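Local atomic coordinates of desmoplakin (Homo sapiens, PDB entry 3R6N), a protein that probably links desmosomal adhesion complexes to intermediate filaments, through a rod-like plakin domain built of spectrin repeats and an SH3 domain. Residues K246-I251 with A358-L363. Sequence-based numbering, arbitrary orientation.
Sequences KEREKI and ALWNQL
Trp360 lays one face of its indole under the aliphatic part of Arg248, which lies crosswise over it at roughly a right angle. Arg248 CD sits 4.0 Å from the centroid of the six-membered ring, over the face, in a CH-pi contact, while CB lies nearer the rim, 3.5 Å from Trp360 CZ2. With CG anti to the backbone N (chi1 -176°) and the chain extended from there to NE, the three methylenes run out across the ring before the charge begins. The guanidinium plane is turned 54° from the indole, and CZ stands 5.1 Å from the same centroid, so any cation-pi attraction is weak. A long arginine suits this partly exposed edge: its carbon stem covers the aromatic face while the guanidinium, with NH1 obliquely near CZ3 and CE3, stays beside the benzo ring. Segments 246-251 and 358-363 run nearly antiparallel (165°), their axes 11.3 Å apart at closest approach, a gap that a bulky tryptophan can span; they belong to helices 234-265 and 340-384, which pack with helix 167-225 in the manner of a spectrin-repeat bundle. From the five-membered side of the indole, Ile251 CD1 meets Trp360 CD1 at 4.2 Å, adding a branched apolar group on the buried side. Glu247 contributes just its CB, at the ring edge beside NE1; its carboxylate leads away, to a salt bridge with Lys225 and a hydrogen bond with Tyr226. The indole N-H, a polar group in a buried residue, is satisfied by the carbonyl oxygen of Leu244, and Tyr364, one turn further along Trp360's own helix, stacks with the indole.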
# COMPACT_ATOMS: atom_id res chain seq x y z
N LYS A 246 -19.43 35.95 -4.12
CA LYS A 246 -18.38 35.24 -4.83
C LYS A 246 -17.68 34.31 -3.85
O LYS A 246 -17.25 33.22 -4.21
CB LYS A 246 -17.36 36.21 -5.43
CG LYS A 246 -17.45 36.37 -6.94
CD LYS A 246 -18.58 37.31 -7.34
CE LYS A 246 -18.57 37.59 -8.83
NZ LYS A 246 -19.54 38.66 -9.21
N GLU A 247 -17.57 34.76 -2.60
CA GLU A 247 -16.90 34.00 -1.55
C GLU A 247 -17.63 32.70 -1.26
O GLU A 247 -17.00 31.65 -1.12
CB GLU A 247 -16.81 34.83 -0.27
CG GLU A 247 -15.92 36.06 -0.38
CD GLU A 247 -14.46 35.75 -0.10
OE1 GLU A 247 -14.12 34.55 0.05
OE2 GLU A 247 -13.65 36.70 -0.04
N ARG A 248 -18.95 32.76 -1.17
CA ARG A 248 -19.74 31.58 -0.87
C ARG A 248 -19.51 30.50 -1.92
O ARG A 248 -19.41 29.32 -1.60
CB ARG A 248 -21.24 31.91 -0.77
CG ARG A 248 -22.09 30.72 -0.37
CD ARG A 248 -23.57 31.05 -0.40
NE ARG A 248 -24.40 29.86 -0.21
CZ ARG A 248 -24.71 29.35 0.98
NH1 ARG A 248 -24.27 29.92 2.09
NH2 ARG A 248 -25.47 28.26 1.05
N GLU A 249 -19.43 30.91 -3.18
CA GLU A 249 -19.17 29.98 -4.27
C GLU A 249 -17.87 29.23 -4.01
O GLU A 249 -17.79 28.02 -4.21
CB GLU A 249 -19.09 30.71 -5.60
CG GLU A 249 -20.37 31.43 -5.99
CD GLU A 249 -20.28 32.07 -7.36
OE1 GLU A 249 -19.27 31.85 -8.06
OE2 GLU A 249 -21.23 32.81 -7.74
N LYS A 250 -16.86 29.97 -3.56
CA LYS A 250 -15.55 29.39 -3.31
C LYS A 250 -15.57 28.43 -2.12
O LYS A 250 -14.86 27.42 -2.12
CB LYS A 250 -14.51 30.49 -3.09
CG LYS A 250 -14.21 31.30 -4.33
CD LYS A 250 -13.13 32.33 -4.09
CE LYS A 250 -12.87 33.14 -5.36
NZ LYS A 250 -11.88 34.23 -5.13
N ILE A 251 -16.37 28.75 -1.11
CA ILE A 251 -16.47 27.87 0.05
C ILE A 251 -17.45 26.73 -0.20
O ILE A 251 -17.72 25.93 0.69
CB ILE A 251 -16.83 28.64 1.34
CG1 ILE A 251 -18.31 29.00 1.37
CG2 ILE A 251 -15.96 29.87 1.50
CD1 ILE A 251 -18.71 29.73 2.63
N ALA A 358 -20.90 29.25 8.93
CA ALA A 358 -21.73 29.96 9.89
C ALA A 358 -21.35 31.44 9.94
O ALA A 358 -22.21 32.31 9.99
CB ALA A 358 -21.57 29.33 11.27
N LEU A 359 -20.05 31.70 9.94
CA LEU A 359 -19.54 33.07 9.95
C LEU A 359 -20.06 33.82 8.74
O LEU A 359 -20.45 34.99 8.83
CB LEU A 359 -18.02 33.07 9.95
CG LEU A 359 -17.36 34.44 9.82
CD1 LEU A 359 -17.74 35.33 10.99
CD2 LEU A 359 -15.85 34.31 9.70
N TRP A 360 -20.06 33.15 7.59
CA TRP A 360 -20.57 33.73 6.36
C TRP A 360 -22.03 34.11 6.53
O TRP A 360 -22.44 35.21 6.17
CB TRP A 360 -20.41 32.74 5.20
CG TRP A 360 -20.64 33.35 3.84
CD1 TRP A 360 -19.68 33.80 2.98
CD2 TRP A 360 -21.90 33.57 3.19
NE1 TRP A 360 -20.26 34.29 1.84
CE2 TRP A 360 -21.62 34.15 1.94
CE3 TRP A 360 -23.23 33.32 3.54
CZ2 TRP A 360 -22.63 34.50 1.04
CZ3 TRP A 360 -24.22 33.66 2.65
CH2 TRP A 360 -23.92 34.25 1.41
N ASN A 361 -22.81 33.18 7.08
CA ASN A 361 -24.23 33.42 7.30
C ASN A 361 -24.49 34.65 8.17
O ASN A 361 -25.44 35.39 7.94
CB ASN A 361 -24.91 32.19 7.92
CG ASN A 361 -25.23 31.13 6.89
OD1 ASN A 361 -25.33 31.41 5.69
ND2 ASN A 361 -25.40 29.89 7.35
N GLN A 362 -23.63 34.86 9.17
CA GLN A 362 -23.79 35.99 10.08
C GLN A 362 -23.46 37.30 9.38
O GLN A 362 -24.22 38.26 9.46
CB GLN A 362 -22.91 35.81 11.32
CG GLN A 362 -23.25 36.75 12.47
CD GLN A 362 -24.47 36.31 13.27
OE1 GLN A 362 -25.60 36.66 12.95
NE2 GLN A 362 -24.22 35.53 14.32
N LEU A 363 -22.32 37.35 8.68
CA LEU A 363 -21.92 38.55 7.95
C LEU A 363 -22.91 38.91 6.86
O LEU A 363 -23.11 40.08 6.55
CB LEU A 363 -20.53 38.37 7.33
CG LEU A 363 -19.35 38.10 8.26
CD1 LEU A 363 -18.07 37.97 7.45
CD2 LEU A 363 -19.22 39.21 9.30